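Local atomic coordinates of interleukin-20 receptor subunit beta (Homo sapiens, PDB entry 6DF3), a protein that forms, together with IL20RA, a receptor for interleukins 19, 20 and 24 and, together with IL22RA1, one for interleukins 20 and 24. Residues 12-17 against 100-105; 52-57 against 65-70; 105-110 against 169-174; 120-125 against 147-152. The protein carries 1 engineered substitution. All coordinates share one frame; numbering follows the deposited sequence.

Contact 1 (12-17 against 100-105); sequences TNMKHL and QSTILT. Engineered in segment 100-105: Gln100 (natural residue Asn).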
loop_
_atom_site.group_PDB
_atom_site.type_symbol
_atom_site.label_atom_id
_atom_site.label_comp_id
_atom_site.label_asym_id
_atom_site.label_seq_id
_atom_site.Cartn_x
_atom_site.Cartn_y
_atom_site.Cartn_z
ATOM N N THR C 12 -18.741 -2.708 -12.484
ATOM C CA THR C 12 -19.312 -3.730 -11.652
ATOM C C THR C 12 -18.251 -4.187 -10.630
ATOM O O THR C 12 -17.167 -4.654 -11.055
ATOM C CB THR C 12 -19.639 -4.966 -12.507
ATOM O OG1 THR C 12 -20.579 -4.582 -13.494
ATOM C CG2 THR C 12 -20.303 -5.968 -11.651
ATOM N N ASN C 13 -18.583 -4.091 -9.337
ATOM C CA ASN C 13 -17.667 -4.503 -8.216
ATOM C C ASN C 13 -16.176 -4.068 -8.442
ATOM O O ASN C 13 -15.254 -4.898 -8.501
ATOM C CB ASN C 13 -17.783 -6.005 -8.017
ATOM C CG ASN C 13 -19.072 -6.385 -7.354
ATOM O OD1 ASN C 13 -19.660 -5.608 -6.590
ATOM N ND2 ASN C 13 -19.553 -7.565 -7.669
ATOM N N MET C 14 -15.992 -2.779 -8.700
ATOM C CA MET C 14 -14.641 -2.183 -8.998
ATOM C C MET C 14 -13.918 -2.690 -10.198
ATOM O O MET C 14 -12.758 -2.380 -10.365
ATOM C CB MET C 14 -13.724 -2.228 -7.766
ATOM C CG MET C 14 -14.304 -1.458 -6.612
ATOM S SD MET C 14 -14.348 0.396 -6.799
ATOM C CE MET C 14 -12.615 0.759 -6.450
ATOM N N LYS C 15 -14.592 -3.409 -11.096
ATOM C CA LYS C 15 -14.053 -3.688 -12.440
ATOM C C LYS C 15 -14.670 -2.723 -13.473
ATOM O O LYS C 15 -15.907 -2.729 -13.665
ATOM C CB LYS C 15 -14.398 -5.115 -12.840
ATOM C CG LYS C 15 -13.724 -5.492 -14.133
ATOM C CD LYS C 15 -14.177 -6.863 -14.620
ATOM C CE LYS C 15 -13.427 -7.219 -15.896
ATOM N NZ LYS C 15 -14.184 -8.195 -16.721
ATOM N N HIS C 16 -13.862 -1.900 -14.140
ATOM C CA HIS C 16 -14.407 -0.912 -15.065
ATOM C C HIS C 16 -14.135 -1.235 -16.516
ATOM O O HIS C 16 -12.980 -1.222 -16.971
ATOM C CB HIS C 16 -13.905 0.485 -14.744
ATOM C CG HIS C 16 -13.607 0.699 -13.311
ATOM N ND1 HIS C 16 -14.567 0.579 -12.326
ATOM C CD2 HIS C 16 -12.445 1.074 -12.682
ATOM C CE1 HIS C 16 -13.985 0.765 -11.138
ATOM N NE2 HIS C 16 -12.696 1.079 -11.326
ATOM N N LEU C 17 -15.231 -1.438 -17.252
ATOM C CA LEU C 17 -15.220 -1.778 -18.671
ATOM C C LEU C 17 -15.651 -0.593 -19.529
ATOM O O LEU C 17 -16.768 -0.169 -19.420
ATOM C CB LEU C 17 -16.206 -2.937 -18.922
ATOM C CG LEU C 17 -15.769 -4.329 -19.306
ATOM C CD1 LEU C 17 -16.961 -5.202 -19.814
ATOM C CD2 LEU C 17 -14.693 -4.275 -20.374
ATOM N N GLN C 100 -16.403 5.906 -7.648
ATOM C CA GLN C 100 -17.390 6.067 -6.570
ATOM C C GLN C 100 -18.782 5.511 -7.021
ATOM O O GLN C 100 -19.550 5.079 -6.249
ATOM C CB GLN C 100 -17.461 7.566 -6.233
ATOM C CG GLN C 100 -18.437 8.048 -5.145
ATOM C CD GLN C 100 -17.848 7.865 -3.749
ATOM O OE1 GLN C 100 -16.689 8.233 -3.492
ATOM N NE2 GLN C 100 -18.634 7.291 -2.837
ATOM N N SER C 101 -19.073 5.543 -8.307
ATOM C CA SER C 101 -20.330 5.073 -8.803
ATOM C C SER C 101 -20.296 3.606 -9.210
ATOM O O SER C 101 -21.217 3.169 -9.835
ATOM C CB SER C 101 -20.743 5.952 -9.962
ATOM O OG SER C 101 -19.966 5.562 -11.095
ATOM N N THR C 102 -19.273 2.820 -8.848
ATOM C CA THR C 102 -19.275 1.415 -9.239
ATOM C C THR C 102 -20.566 0.659 -8.722
ATOM O O THR C 102 -21.168 1.081 -7.709
ATOM C CB THR C 102 -18.065 0.702 -8.823
ATOM O OG1 THR C 102 -17.964 -0.533 -9.505
ATOM C CG2 THR C 102 -18.013 0.459 -7.319
ATOM N N ILE C 103 -20.994 -0.402 -9.431
ATOM C CA ILE C 103 -22.183 -1.174 -9.008
ATOM C C ILE C 103 -21.697 -2.239 -8.035
ATOM O O ILE C 103 -21.004 -3.145 -8.421
ATOM C CB ILE C 103 -22.925 -1.804 -10.192
ATOM C CG1 ILE C 103 -23.466 -0.671 -11.085
ATOM C CG2 ILE C 103 -24.027 -2.740 -9.678
ATOM C CD1 ILE C 103 -23.978 -1.090 -12.449
ATOM N N LEU C 104 -22.070 -2.112 -6.777
ATOM C CA LEU C 104 -21.698 -3.119 -5.749
ATOM C C LEU C 104 -22.879 -4.052 -5.627
ATOM O O LEU C 104 -23.993 -3.617 -5.239
ATOM C CB LEU C 104 -21.452 -2.465 -4.383
ATOM C CG LEU C 104 -20.278 -1.489 -4.285
ATOM C CD1 LEU C 104 -19.936 -1.196 -2.829
ATOM C CD2 LEU C 104 -19.055 -2.045 -4.984
ATOM N N THR C 105 -22.652 -5.310 -5.972
ATOM C CA THR C 105 -23.686 -6.309 -5.849
ATOM C C THR C 105 -23.634 -6.891 -4.433
ATOM O O THR C 105 -22.684 -6.692 -3.629
ATOM C CB THR C 105 -23.569 -7.354 -6.991
ATOM O OG1 THR C 105 -22.211 -7.689 -7.191
ATOM C CG2 THR C 105 -23.932 -6.751 -8.331
HETATM O O HOH W 1 -20.196 -5.989 -3.916
#
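Asn13 and Thr105 are brought together by their first torsions: CG of Asn13 is anti to its carbonyl carbon, beside the backbone N (chi1 -74°), and OG1 of Thr105 lies between its own backbone N and carbonyl carbon (chi1 42°). The motif is a type I' beta turn, Thr12 to Lys15, joining strands 8-12 and 15-19 of the first fibronectin type III domain and meeting the linker toward the second. Both ends of the Asn13 amide are engaged. Its OD1 accepts from Thr105 N at 3.1 Å, and its ND2 donates to Thr105 OG1 at 2.7 Å, the side chains crossing at about a right angle. The N-H of Thr105 can only donate, which supports OD1 as the atom facing it and would disfavour a flipped amide. Water 1 donates to Asn13 OD1, at 2.8 Å, and to Thr105 O. The backbones are joined as well: Asn13 N donates to Ile103 O at 2.8 Å, nearly straight at 171°, next to the Thr12-Ile103 bridge. Further in, buried Met14 and Thr102 cross likewise. Thr102 OG1, also hydrogen-bonded to Ser11 OG, accepts from Met14 N at 3.1 Å, while Thr102 CG2 rests 3.7 Å from Met14 SD.

Contact 2 (52-57 against 65-70); sequences SSWCSL and VTDDIT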
loop_
_atom_site.group_PDB
_atom_site.type_symbol
_atom_site.label_atom_id
_atom_site.label_comp_id
_atom_site.label_asym_id
_atom_site.label_seq_id
_atom_site.Cartn_x
_atom_site.Cartn_y
_atom_site.Cartn_z
ATOM N N SER C 52 -3.750 3.765 -22.186
ATOM C CA SER C 52 -4.323 2.743 -21.377
ATOM C C SER C 52 -3.320 1.610 -21.159
ATOM O O SER C 52 -2.487 1.333 -22.004
ATOM C CB SER C 52 -5.523 2.182 -22.133
ATOM O OG SER C 52 -6.192 1.240 -21.304
ATOM N N SER C 53 -3.430 0.923 -20.031
ATOM C CA SER C 53 -2.506 -0.180 -19.725
ATOM C C SER C 53 -2.658 -1.334 -20.740
ATOM O O SER C 53 -1.690 -1.747 -21.369
ATOM C CB SER C 53 -2.721 -0.662 -18.287
ATOM O OG SER C 53 -2.210 0.267 -17.319
ATOM N N TRP C 54 -3.887 -1.783 -20.967
ATOM C CA TRP C 54 -4.136 -2.986 -21.791
ATOM C C TRP C 54 -4.795 -2.766 -23.130
ATOM O O TRP C 54 -5.148 -3.764 -23.788
ATOM C CB TRP C 54 -4.958 -3.994 -21.006
ATOM C CG TRP C 54 -4.349 -4.283 -19.722
ATOM C CD1 TRP C 54 -4.886 -4.054 -18.507
ATOM C CD2 TRP C 54 -3.038 -4.819 -19.500
ATOM N NE1 TRP C 54 -4.007 -4.444 -17.525
ATOM C CE2 TRP C 54 -2.866 -4.921 -18.104
ATOM C CE3 TRP C 54 -1.983 -5.217 -20.351
ATOM C CZ2 TRP C 54 -1.684 -5.417 -17.516
ATOM C CZ3 TRP C 54 -0.819 -5.719 -19.781
ATOM C CH2 TRP C 54 -0.674 -5.814 -18.365
ATOM N N CYS C 55 -4.955 -1.506 -23.563
ATOM C CA CYS C 55 -5.649 -1.220 -24.839
ATOM C C CYS C 55 -5.034 -0.231 -25.768
ATOM O O CYS C 55 -5.612 0.788 -26.074
ATOM C CB CYS C 55 -7.076 -0.792 -24.567
ATOM S SG CYS C 55 -7.897 -1.987 -23.501
ATOM N N SER C 56 -3.894 -0.585 -26.301
ATOM C CA SER C 56 -3.368 0.102 -27.447
ATOM C C SER C 56 -3.454 -0.973 -28.530
ATOM O O SER C 56 -3.050 -2.101 -28.317
ATOM C CB SER C 56 -1.953 0.627 -27.125
ATOM O OG SER C 56 -1.949 1.378 -25.870
ATOM N N LEU C 57 -4.117 -0.662 -29.635
ATOM C CA LEU C 57 -4.383 -1.611 -30.704
ATOM C C LEU C 57 -5.115 -2.955 -30.305
ATOM O O LEU C 57 -5.018 -3.936 -31.046
ATOM C CB LEU C 57 -3.085 -1.822 -31.516
ATOM C CG LEU C 57 -2.548 -0.617 -32.344
ATOM C CD1 LEU C 57 -2.423 0.725 -31.615
ATOM C CD2 LEU C 57 -1.194 -0.965 -32.954
ATOM N N VAL C 65 -10.336 -0.995 -18.247
ATOM C CA VAL C 65 -9.521 0.118 -17.814
ATOM C C VAL C 65 -9.352 0.116 -16.298
ATOM O O VAL C 65 -9.007 1.109 -15.688
ATOM C CB VAL C 65 -10.139 1.485 -18.259
ATOM C CG1 VAL C 65 -10.327 1.540 -19.772
ATOM C CG2 VAL C 65 -11.492 1.742 -17.661
ATOM N N THR C 66 -9.648 -0.991 -15.656
ATOM C CA THR C 66 -9.539 -1.071 -14.205
ATOM C C THR C 66 -8.192 -0.563 -13.697
ATOM O O THR C 66 -8.135 0.228 -12.786
ATOM C CB THR C 66 -9.803 -2.508 -13.770
ATOM O OG1 THR C 66 -11.137 -2.911 -14.214
ATOM C CG2 THR C 66 -9.619 -2.665 -12.218
ATOM N N ASP C 67 -7.123 -1.025 -14.301
ATOM C CA ASP C 67 -5.779 -0.664 -13.868
ATOM C C ASP C 67 -5.363 0.783 -14.139
ATOM O O ASP C 67 -4.435 1.215 -13.536
ATOM C CB ASP C 67 -4.764 -1.610 -14.444
ATOM C CG ASP C 67 -4.983 -3.037 -13.974
ATOM O OD1 ASP C 67 -5.721 -3.320 -12.976
ATOM O OD2 ASP C 67 -4.476 -3.868 -14.687
ATOM N N ASP C 68 -6.106 1.518 -14.961
ATOM C CA ASP C 68 -5.844 2.904 -15.209
ATOM C C ASP C 68 -6.601 3.810 -14.246
ATOM O O ASP C 68 -6.221 4.921 -14.053
ATOM C CB ASP C 68 -6.310 3.249 -16.618
ATOM C CG ASP C 68 -5.712 2.317 -17.683
ATOM O OD1 ASP C 68 -4.470 2.107 -17.712
ATOM O OD2 ASP C 68 -6.482 1.787 -18.524
ATOM N N ILE C 69 -7.743 3.372 -13.711
ATOM C CA ILE C 69 -8.504 4.196 -12.799
ATOM C C ILE C 69 -7.956 3.936 -11.394
ATOM O O ILE C 69 -8.221 2.863 -10.837
ATOM C CB ILE C 69 -10.022 3.858 -12.873
ATOM C CG1 ILE C 69 -10.585 3.894 -14.319
ATOM C CG2 ILE C 69 -10.821 4.814 -12.013
ATOM C CD1 ILE C 69 -10.155 5.032 -15.148
ATOM N N THR C 70 -7.171 4.872 -10.825
ATOM C CA THR C 70 -6.388 4.557 -9.605
ATOM C C THR C 70 -6.576 5.571 -8.521
ATOM O O THR C 70 -5.878 5.566 -7.451
ATOM C CB THR C 70 -4.888 4.492 -9.930
ATOM O OG1 THR C 70 -4.556 5.629 -10.634
ATOM C CG2 THR C 70 -4.524 3.306 -10.826
#
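Asp68 and Asp67 bury the most surface here, with Ser53 next, and the three carry a polar contact between two loops of the first fibronectin type III domain. Segment 52-57 leaves the short strand 50-51; segment 65-70 follows strand 62-64, and the Cys55-Cys63 disulfide ties the first loop to that strand. Asp68, itself buried, directs its carboxylate at the bend Ser52-Ser53. Its OD1 is gripped twice by one residue. Ser53 N donates at 2.8 Å to the syn lone pair of Asp68 OD1, with a moderately bent N-H angle of 142°, and Ser53 OG donates to the same OD1 at 2.9 Å. The hydroxyl reaches it because OG is anti to the Ser53 carbonyl carbon, beside the N that makes the other bond (chi1 -73°). The second oxygen, Asp68 OD2, lies 2.8 Å from Ser52 OG. From outside the two loops, basic side chains of another protein chain hydrogen-bond to Ser53 OG and form a salt bridge with Asp68 OD1, which would be expected to stabilise the ionised carboxylate. An alanine in place of Asp68 would probably leave Ser53 N without this acceptor, take from Ser53 OG one of the partners that hold it, and deprive the basic group of the other chain of this carboxylate. Nearer the surface, Asp67 makes a separate link to Trp54, whose indole carries Ser53 CB over one face, toward the rim. Trp54 NE1 donates at 2.9 Å and 168° to Asp67 OD2, which lies close to the indole plane; the N-H meets it on the anti side, somewhat out of the carboxylate plane.

Contact 3 (105-110 against 169-174); sequences TRPGME and VKAETF. Unlike the reference sequence in segment 169-174: Glu172 (reference Gln).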
loop_
_atom_site.group_PDB
_atom_site.type_symbol
_atom_site.label_atom_id
_atom_site.label_comp_id
_atom_site.label_asym_id
_atom_site.label_seq_id
_atom_site.Cartn_x
_atom_site.Cartn_y
_atom_site.Cartn_z
ATOM N N THR C 105 -22.652 -5.310 -5.972
ATOM C CA THR C 105 -23.686 -6.309 -5.849
ATOM C C THR C 105 -23.634 -6.891 -4.433
ATOM O O THR C 105 -22.684 -6.692 -3.629
ATOM C CB THR C 105 -23.569 -7.354 -6.991
ATOM O OG1 THR C 105 -22.211 -7.689 -7.191
ATOM C CG2 THR C 105 -23.932 -6.751 -8.331
ATOM N N ARG C 106 -24.723 -7.520 -4.059
ATOM C CA ARG C 106 -24.646 -8.420 -2.954
ATOM C C ARG C 106 -23.673 -9.638 -3.195
ATOM O O ARG C 106 -23.630 -10.228 -4.291
ATOM C CB ARG C 106 -26.018 -8.833 -2.549
ATOM C CG ARG C 106 -26.769 -9.618 -3.573
ATOM C CD ARG C 106 -28.214 -9.163 -3.468
ATOM N NE ARG C 106 -29.125 -10.073 -4.090
ATOM C CZ ARG C 106 -30.364 -9.751 -4.411
ATOM N NH1 ARG C 106 -30.841 -8.516 -4.220
ATOM N NH2 ARG C 106 -31.142 -10.678 -4.946
ATOM N N PRO C 107 -22.833 -9.971 -2.157
ATOM C CA PRO C 107 -21.824 -11.003 -2.378
ATOM C C PRO C 107 -22.439 -12.381 -2.438
ATOM O O PRO C 107 -23.360 -12.672 -1.657
ATOM C CB PRO C 107 -20.882 -10.860 -1.139
ATOM C CG PRO C 107 -21.780 -10.309 -0.044
ATOM C CD PRO C 107 -22.725 -9.374 -0.803
ATOM N N GLY C 108 -21.907 -13.228 -3.323
ATOM C CA GLY C 108 -22.192 -14.673 -3.305
ATOM C C GLY C 108 -21.500 -15.316 -2.100
ATOM O O GLY C 108 -20.588 -14.721 -1.483
ATOM N N MET C 109 -21.915 -16.521 -1.744
ATOM C CA MET C 109 -21.801 -16.956 -0.351
ATOM C C MET C 109 -22.286 -18.354 -0.237
ATOM O O MET C 109 -23.374 -18.636 -0.675
ATOM C CB MET C 109 -22.689 -16.085 0.559
ATOM C CG MET C 109 -22.769 -16.552 1.998
ATOM S SD MET C 109 -24.361 -16.290 2.818
ATOM C CE MET C 109 -24.143 -14.592 3.332
ATOM N N GLU C 110 -21.490 -19.202 0.395
ATOM C CA GLU C 110 -21.837 -20.586 0.611
ATOM C C GLU C 110 -21.689 -20.980 2.098
ATOM O O GLU C 110 -20.591 -20.883 2.672
ATOM C CB GLU C 110 -20.929 -21.423 -0.267
ATOM C CG GLU C 110 -21.321 -22.890 -0.348
ATOM C CD GLU C 110 -20.172 -23.760 -0.810
ATOM O OE1 GLU C 110 -20.137 -24.959 -0.404
ATOM O OE2 GLU C 110 -19.308 -23.228 -1.564
ATOM N N VAL C 169 -27.525 -16.325 8.786
ATOM C CA VAL C 169 -26.360 -15.542 8.305
ATOM C C VAL C 169 -26.605 -14.773 6.975
ATOM O O VAL C 169 -27.206 -15.312 6.051
ATOM C CB VAL C 169 -25.122 -16.469 8.112
ATOM C CG1 VAL C 169 -24.656 -17.058 9.438
ATOM C CG2 VAL C 169 -25.438 -17.622 7.153
ATOM N N LYS C 170 -26.123 -13.532 6.905
ATOM C CA LYS C 170 -26.106 -12.772 5.677
ATOM C C LYS C 170 -24.758 -11.999 5.637
ATOM O O LYS C 170 -24.144 -11.763 6.695
ATOM C CB LYS C 170 -27.279 -11.790 5.612
ATOM C CG LYS C 170 -27.289 -10.819 6.780
ATOM C CD LYS C 170 -28.414 -9.815 6.740
ATOM C CE LYS C 170 -28.293 -8.825 7.892
ATOM N NZ LYS C 170 -29.337 -7.768 7.824
ATOM N N ALA C 171 -24.359 -11.584 4.436
ATOM C CA ALA C 171 -23.057 -10.956 4.187
ATOM C C ALA C 171 -23.154 -9.784 3.208
ATOM O O ALA C 171 -23.948 -9.779 2.263
ATOM C CB ALA C 171 -22.060 -11.982 3.666
ATOM N N GLU C 172 -22.272 -8.830 3.419
ATOM C CA GLU C 172 -22.286 -7.522 2.810
ATOM C C GLU C 172 -20.824 -7.243 2.437
ATOM O O GLU C 172 -19.915 -7.842 3.012
ATOM C CB GLU C 172 -22.700 -6.597 3.952
ATOM C CG GLU C 172 -23.164 -5.212 3.627
ATOM C CD GLU C 172 -23.196 -4.288 4.853
ATOM O OE1 GLU C 172 -23.883 -3.242 4.778
ATOM O OE2 GLU C 172 -22.547 -4.561 5.889
ATOM N N THR C 173 -20.598 -6.269 1.571
ATOM C CA THR C 173 -19.297 -5.999 1.039
ATOM C C THR C 173 -19.003 -4.517 1.463
ATOM O O THR C 173 -19.953 -3.748 1.696
ATOM C CB THR C 173 -19.453 -6.237 -0.467
ATOM O OG1 THR C 173 -18.586 -7.272 -0.961
ATOM C CG2 THR C 173 -19.362 -4.979 -1.188
ATOM N N PHE C 174 -17.721 -4.146 1.616
ATOM C CA PHE C 174 -17.275 -2.755 1.956
ATOM C C PHE C 174 -16.002 -2.419 1.190
ATOM O O PHE C 174 -15.116 -3.242 1.150
ATOM C CB PHE C 174 -16.959 -2.548 3.445
ATOM C CG PHE C 174 -16.418 -1.170 3.761
ATOM C CD1 PHE C 174 -17.237 -0.037 3.688
ATOM C CD2 PHE C 174 -15.079 -0.988 4.103
ATOM C CE1 PHE C 174 -16.743 1.253 3.963
ATOM C CE2 PHE C 174 -14.570 0.294 4.388
ATOM C CZ PHE C 174 -15.394 1.424 4.321
#
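Met109 and Pro107 both press on Ala171 by their outermost side-chain atoms. In Met109, CG is anti to the backbone N (chi1 173°); the chain bends at chi2, off a staggered value (-146°), and again at chi3 (-84°), the torsion that turns CE toward Ala171, so the methyl rather than the sulfur makes the contact. Met109 CE lies 3.4 Å from Ala171 CB, tighter than normal van der Waals contact, and 3.2 Å from Ala171 N, whose polar partner is Ser185 OG. Pro107 has a C-gamma endo ring, and the ring's leading atoms meet the backbone carbonyl: its CG is 3.2 Å and its CD 3.3 Å from Ala171 O. The same CG stands 4.1 Å from Ala171 CB, so both residues touch the alanine methyl. An alanine in place of Pro107 would probably open a gap over the Ala171 carbonyl and leave the chain here freer to turn. Further along, Thr173 OG1 is buried with no polar partner in the model, 4.3 Å from Pro107 CB. Such packing of the entry to strand 109-114 over strand 167-175, which lies in the other sheet, is typical of the fibronectin type III beta sandwich, here the receptor's second domain.

Contact 4 (120-125 against 147-152); sequences IELEDL and KMVRSG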
loop_
_atom_site.group_PDB
_atom_site.type_symbol
_atom_site.label_atom_id
_atom_site.label_comp_id
_atom_site.label_asym_id
_atom_site.label_seq_id
_atom_site.Cartn_x
_atom_site.Cartn_y
_atom_site.Cartn_z
ATOM N N ILE C 120 -18.458 -20.223 6.607
ATOM C CA ILE C 120 -18.840 -19.382 5.505
ATOM C C ILE C 120 -17.671 -19.346 4.514
ATOM O O ILE C 120 -16.480 -19.436 4.903
ATOM C CB ILE C 120 -19.276 -17.971 5.997
ATOM C CG1 ILE C 120 -20.056 -17.235 4.903
ATOM C CG2 ILE C 120 -18.091 -17.107 6.435
ATOM C CD1 ILE C 120 -20.601 -15.862 5.288
ATOM N N GLU C 121 -18.012 -19.256 3.234
ATOM C CA GLU C 121 -17.049 -19.020 2.153
ATOM C C GLU C 121 -17.625 -17.965 1.227
ATOM O O GLU C 121 -18.602 -18.211 0.529
ATOM C CB GLU C 121 -16.808 -20.324 1.399
ATOM C CG GLU C 121 -15.936 -20.191 0.157
ATOM C CD GLU C 121 -15.302 -21.515 -0.257
ATOM O OE1 GLU C 121 -15.802 -22.591 0.135
ATOM O OE2 GLU C 121 -14.279 -21.473 -0.975
ATOM N N LEU C 122 -17.044 -16.777 1.238
ATOM C CA LEU C 122 -17.501 -15.724 0.373
ATOM C C LEU C 122 -16.878 -15.902 -0.991
ATOM O O LEU C 122 -16.080 -16.825 -1.230
ATOM C CB LEU C 122 -17.230 -14.334 0.962
ATOM C CG LEU C 122 -18.061 -14.199 2.257
ATOM C CD1 LEU C 122 -17.294 -13.622 3.459
ATOM C CD2 LEU C 122 -19.301 -13.398 1.962
ATOM N N GLU C 123 -17.381 -15.080 -1.901
ATOM C CA GLU C 123 -16.932 -15.026 -3.265
ATOM C C GLU C 123 -15.740 -14.061 -3.286
ATOM O O GLU C 123 -15.778 -13.006 -2.647
ATOM C CB GLU C 123 -18.083 -14.506 -4.115
ATOM C CG GLU C 123 -17.887 -14.644 -5.620
ATOM C CD GLU C 123 -18.992 -13.959 -6.414
ATOM O OE1 GLU C 123 -19.236 -12.735 -6.164
ATOM O OE2 GLU C 123 -19.619 -14.666 -7.254
ATOM N N ASP C 124 -14.689 -14.433 -3.987
ATOM C CA ASP C 124 -13.466 -13.589 -4.090
ATOM C C ASP C 124 -13.619 -12.326 -4.932
ATOM O O ASP C 124 -13.230 -12.320 -6.072
ATOM C CB ASP C 124 -12.354 -14.438 -4.683
ATOM C CG ASP C 124 -10.972 -13.778 -4.588
ATOM O OD1 ASP C 124 -10.836 -12.515 -4.601
ATOM O OD2 ASP C 124 -9.992 -14.557 -4.551
ATOM N N LEU C 125 -14.114 -11.233 -4.365
ATOM C CA LEU C 125 -14.163 -9.973 -5.090
ATOM C C LEU C 125 -12.844 -9.120 -5.171
ATOM O O LEU C 125 -12.833 -8.013 -5.761
ATOM C CB LEU C 125 -15.306 -9.123 -4.541
ATOM C CG LEU C 125 -16.677 -9.805 -4.671
ATOM C CD1 LEU C 125 -17.688 -9.077 -3.811
ATOM C CD2 LEU C 125 -17.151 -9.784 -6.134
ATOM N N LYS C 147 -18.599 -10.582 12.205
ATOM C CA LYS C 147 -17.198 -10.894 11.860
ATOM C C LYS C 147 -16.767 -10.290 10.516
ATOM O O LYS C 147 -17.311 -10.617 9.462
ATOM C CB LYS C 147 -16.970 -12.414 11.847
ATOM C CG LYS C 147 -15.495 -12.818 11.859
ATOM C CD LYS C 147 -15.286 -14.318 12.039
ATOM C CE LYS C 147 -14.286 -14.641 13.162
ATOM N NZ LYS C 147 -12.911 -14.085 12.906
ATOM N N MET C 148 -15.778 -9.410 10.570
ATOM C CA MET C 148 -15.092 -8.907 9.384
ATOM C C MET C 148 -14.227 -10.023 8.836
ATOM O O MET C 148 -13.409 -10.596 9.600
ATOM C CB MET C 148 -14.193 -7.713 9.709
ATOM C CG MET C 148 -14.913 -6.523 10.324
ATOM S SD MET C 148 -16.253 -5.844 9.307
ATOM C CE MET C 148 -16.502 -4.258 10.136
ATOM N N VAL C 149 -14.432 -10.353 7.548
ATOM C CA VAL C 149 -13.644 -11.364 6.822
ATOM C C VAL C 149 -12.861 -10.725 5.671
ATOM O O VAL C 149 -13.437 -10.082 4.751
ATOM C CB VAL C 149 -14.507 -12.511 6.249
ATOM C CG1 VAL C 149 -13.615 -13.541 5.568
ATOM C CG2 VAL C 149 -15.317 -13.218 7.317
ATOM N N ARG C 150 -11.547 -10.924 5.680
ATOM C CA ARG C 150 -10.688 -10.140 4.798
ATOM C C ARG C 150 -10.914 -10.571 3.353
ATOM O O ARG C 150 -11.175 -9.724 2.517
ATOM C CB ARG C 150 -9.211 -10.222 5.203
ATOM C CG ARG C 150 -8.334 -9.081 4.653
ATOM C CD ARG C 150 -7.214 -8.616 5.624
ATOM N NE ARG C 150 -6.638 -9.681 6.482
ATOM C CZ ARG C 150 -5.817 -10.664 6.081
ATOM N NH1 ARG C 150 -5.404 -10.771 4.817
ATOM N NH2 ARG C 150 -5.405 -11.562 6.958
ATOM N N SER C 151 -10.914 -11.880 3.101
ATOM C CA SER C 151 -10.865 -12.407 1.752
ATOM C C SER C 151 -11.755 -13.604 1.452
ATOM O O SER C 151 -11.913 -14.578 2.276
ATOM C CB SER C 151 -9.426 -12.775 1.432
ATOM O OG SER C 151 -8.717 -11.562 1.151
ATOM N N GLY C 152 -12.291 -13.530 0.224
ATOM C CA GLY C 152 -13.100 -14.581 -0.355
ATOM C C GLY C 152 -12.253 -15.776 -0.694
ATOM O O GLY C 152 -11.044 -15.729 -0.551
HETATM O O HOH W 2 -14.435 -15.792 2.599
#
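Gly152 packs backbone to backbone against Leu122, Glu123 and Asp124, and this is the tight part of the contact. Gly152 CA sits 3.8 Å from Leu122 O and 3.9 Å from Asp124 CA. Any beta carbon on this glycine would point at the other segment and fall only 2.5 Å from Glu123 O, a clash, so the close approach depends on the missing side chain. Asp124 is the centre of an inverse gamma turn, closed by a weak bond of 3.0 Å from Leu125 N to Glu123 O. A second patch is buried and apolar, in ordinary van der Waals contact: Leu122 CD1 meets Val149 CB at 4.1 Å, the two side chains crossing obliquely. Leu122 CG is anti to its carbonyl carbon (chi1 -64°); its CD2 touches Ala171, and the side chain also packs on Phe131. In the second fibronectin type III domain this joins the two sheets of the sandwich at one side, because strand 117-122 belongs to one and edge strand 145-149 to the other, and the chain after Val149 crosses over to pair with the first. Between these patches a water replaces direct contact. Water 2 accepts from Leu122 N at 3.1 Å and donates to Ser151 O at 2.8 Å. Glu123 and Asp124 are exposed, and the carboxylate of Asp124 turns back on its own chain, with OD1 accepting from Gly126 N.

In the fold
Contacts 3 and 4 belong to the second fibronectin type III domain, their centres about 8 Å apart, and meet through strands 109-114 and 117-122, neighbours in one sheet; Leu122 CD2 touches Ala171 CB at 3.5 Å. Their side-chain pairs are apolar; contact 3 has no exposed touching residue, whereas contact 4 runs from buried Leu122 and Val149 out to exposed Glu123 and Asp124. Contacts 1 and 2 are held mainly by hydrogen bonds. Contact 1, near the centre of the chain, joins the first domain to the linker and shares Thr105 with contact 3, while Asn13 packs on Leu125 of contact 4. Contact 2 sits in loops, engages another protein chain, and reaches contact 1 where His16 N meets Thr66 OG1.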